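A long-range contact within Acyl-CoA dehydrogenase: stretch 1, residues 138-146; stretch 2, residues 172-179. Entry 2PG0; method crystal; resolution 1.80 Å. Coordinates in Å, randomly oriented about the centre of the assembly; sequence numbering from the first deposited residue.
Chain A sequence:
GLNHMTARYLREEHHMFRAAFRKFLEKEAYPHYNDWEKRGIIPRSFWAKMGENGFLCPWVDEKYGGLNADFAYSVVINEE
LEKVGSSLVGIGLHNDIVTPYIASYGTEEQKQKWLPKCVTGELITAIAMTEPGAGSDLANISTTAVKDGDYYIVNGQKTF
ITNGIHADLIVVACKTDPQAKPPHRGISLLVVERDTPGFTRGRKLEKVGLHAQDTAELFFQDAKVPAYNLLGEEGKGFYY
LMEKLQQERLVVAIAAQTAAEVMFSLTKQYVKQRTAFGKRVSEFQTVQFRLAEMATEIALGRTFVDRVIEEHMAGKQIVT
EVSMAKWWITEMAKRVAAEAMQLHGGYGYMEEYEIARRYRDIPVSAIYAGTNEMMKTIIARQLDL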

# COMPACT_ATOMS: atom_id res chain seq x y z
N LEU A 138 -25.85 1.39 -15.95
CA LEU A 138 -26.82 0.49 -16.57
C LEU A 138 -28.16 1.14 -16.91
O LEU A 138 -28.82 0.76 -17.88
CB LEU A 138 -27.03 -0.75 -15.69
CG LEU A 138 -27.53 -2.03 -16.35
CD1 LEU A 138 -26.61 -2.46 -17.49
CD2 LEU A 138 -27.64 -3.14 -15.31
N ALA A 139 -28.57 2.13 -16.12
CA ALA A 139 -29.83 2.82 -16.38
C ALA A 139 -29.81 3.54 -17.73
O ALA A 139 -30.86 3.87 -18.28
CB ALA A 139 -30.17 3.79 -15.24
N ASN A 140 -28.61 3.74 -18.28
CA ASN A 140 -28.40 4.48 -19.53
C ASN A 140 -28.26 3.61 -20.79
O ASN A 140 -27.85 4.09 -21.84
CB ASN A 140 -27.19 5.42 -19.39
CG ASN A 140 -27.15 6.49 -20.46
OD1 ASN A 140 -28.17 7.12 -20.77
ND2 ASN A 140 -25.97 6.72 -21.03
N ILE A 141 -28.60 2.32 -20.67
CA ILE A 141 -28.61 1.43 -21.84
C ILE A 141 -29.62 1.93 -22.88
O ILE A 141 -30.63 2.55 -22.52
CB ILE A 141 -28.92 -0.04 -21.45
CG1 ILE A 141 -30.24 -0.15 -20.67
CG2 ILE A 141 -27.74 -0.64 -20.68
CD1 ILE A 141 -30.79 -1.57 -20.59
N SER A 142 -29.35 1.68 -24.16
CA SER A 142 -30.21 2.22 -25.21
C SER A 142 -30.80 1.18 -26.17
O SER A 142 -31.51 1.55 -27.12
CB SER A 142 -29.49 3.34 -25.96
OG SER A 142 -28.36 2.84 -26.66
N THR A 143 -30.54 -0.10 -25.93
CA THR A 143 -31.20 -1.18 -26.69
C THR A 143 -32.70 -1.04 -26.49
O THR A 143 -33.18 -0.97 -25.36
CB THR A 143 -30.70 -2.60 -26.28
OG1 THR A 143 -29.31 -2.74 -26.60
CG2 THR A 143 -31.48 -3.69 -27.03
N THR A 144 -33.45 -0.97 -27.60
CA THR A 144 -34.89 -0.80 -27.54
C THR A 144 -35.64 -2.06 -27.95
O THR A 144 -35.17 -2.84 -28.78
CB THR A 144 -35.39 0.36 -28.43
OG1 THR A 144 -35.02 0.11 -29.79
CG2 THR A 144 -34.78 1.69 -27.98
N ALA A 145 -36.82 -2.25 -27.35
CA ALA A 145 -37.75 -3.29 -27.75
C ALA A 145 -39.11 -2.63 -27.94
O ALA A 145 -39.75 -2.24 -26.97
CB ALA A 145 -37.82 -4.39 -26.69
N VAL A 146 -39.51 -2.49 -29.20
CA VAL A 146 -40.77 -1.83 -29.53
C VAL A 146 -41.80 -2.89 -29.89
O VAL A 146 -41.57 -3.73 -30.76
CB VAL A 146 -40.59 -0.83 -30.71
CG1 VAL A 146 -41.90 -0.08 -30.99
CG2 VAL A 146 -39.47 0.15 -30.41
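Stretch 2 172-179: VACKTDPQ

Stretch 2 enters as a strand, 172-175, and leaves as a loop; it runs in the same general sense as strand 144-146, the two axes crossing at -70° and approaching to 4.8 Å. The register pairs T143 with C174, T144 with K175 and A145 with T176, at CA-CA distances of 5.0, 4.6 and 4.9 Å. A single bridge joins T144 and K175: K175 N donates to T143 O (2.6 Å, nearly linear), and A145 N donates to K175 O (3.0 Å). Beyond it, T176 CA lies 3.4 Å from A145 O in a CA-H...O contact, and a water donates to both A145 O (2.8 Å) and T176 O (2.7 Å).

K175 buries the most surface. Its CA-to-CB bond points sideways, but chi1 m (-70°), chi2 -148°, chi3 t and chi4 m carry the chain back along stretch 1, past I141 O (2.9 Å from CE), so that NZ donates to A139 O at 2.9 Å. I141, chi1 p and chi2 t, points toward stretch 2 and sets CD1 4.0 Å from A173 CB. C174, chi1 p, places SG 3.7 Å from A145 CB, while its CB lies 3.9 Å from T143 CG2. T144, chi1 p, points away overall, yet its CG2 reaches P178 CG at 4.0 Å.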

# COMPACT_ATOMS: atom_id res chain seq x y z
N VAL A 172 -32.01 -10.60 -22.11
CA VAL A 172 -31.59 -9.29 -22.63
C VAL A 172 -32.29 -8.13 -21.91
O VAL A 172 -33.53 -8.08 -21.85
CB VAL A 172 -31.81 -9.19 -24.17
CG1 VAL A 172 -31.35 -7.82 -24.70
CG2 VAL A 172 -31.06 -10.31 -24.89
N ALA A 173 -31.50 -7.21 -21.36
CA ALA A 173 -32.04 -5.98 -20.77
C ALA A 173 -32.22 -4.94 -21.87
O ALA A 173 -31.26 -4.60 -22.56
CB ALA A 173 -31.12 -5.46 -19.66
N CYS A 174 -33.44 -4.46 -22.04
CA CYS A 174 -33.74 -3.52 -23.11
C CYS A 174 -34.76 -2.48 -22.66
O CYS A 174 -35.46 -2.68 -21.67
CB CYS A 174 -34.25 -4.26 -24.34
SG CYS A 174 -35.56 -5.41 -23.95
N LYS A 175 -34.84 -1.37 -23.38
CA LYS A 175 -35.80 -0.33 -23.05
C LYS A 175 -37.09 -0.52 -23.86
O LYS A 175 -37.13 -0.27 -25.06
CB LYS A 175 -35.21 1.06 -23.25
CG LYS A 175 -34.13 1.42 -22.21
CD LYS A 175 -34.12 2.92 -21.91
CE LYS A 175 -32.99 3.30 -20.96
NZ LYS A 175 -33.14 2.65 -19.63
N THR A 176 -38.12 -1.00 -23.18
CA THR A 176 -39.46 -1.11 -23.76
C THR A 176 -40.18 0.25 -23.78
O THR A 176 -41.13 0.46 -24.54
CB THR A 176 -40.33 -2.16 -23.04
OG1 THR A 176 -40.16 -2.03 -21.62
CG2 THR A 176 -39.93 -3.57 -23.48
N ASP A 177 -39.71 1.17 -22.93
CA ASP A 177 -40.15 2.56 -22.95
C ASP A 177 -38.95 3.48 -22.72
O ASP A 177 -38.58 3.74 -21.57
CB ASP A 177 -41.25 2.81 -21.91
CG ASP A 177 -41.77 4.25 -21.92
OD1 ASP A 177 -41.43 5.03 -22.84
OD2 ASP A 177 -42.55 4.59 -21.00
N PRO A 178 -38.33 3.97 -23.81
CA PRO A 178 -37.15 4.83 -23.71
C PRO A 178 -37.44 6.20 -23.09
O PRO A 178 -36.51 6.86 -22.61
CB PRO A 178 -36.70 5.01 -25.17
CG PRO A 178 -37.43 3.97 -25.94
CD PRO A 178 -38.71 3.74 -25.22
N GLN A 179 -38.71 6.60 -23.09
CA GLN A 179 -39.10 7.93 -22.60
C GLN A 179 -39.51 7.94 -21.12
O GLN A 179 -39.82 9.00 -20.58
CB GLN A 179 -40.22 8.51 -23.47
CG GLN A 179 -39.92 8.57 -24.97
CD GLN A 179 -38.71 9.44 -25.30
OE1 GLN A 179 -38.55 10.54 -24.78
NE2 GLN A 179 -37.85 8.93 -26.18
O HOH W 1 -42.27 -1.38 -26.10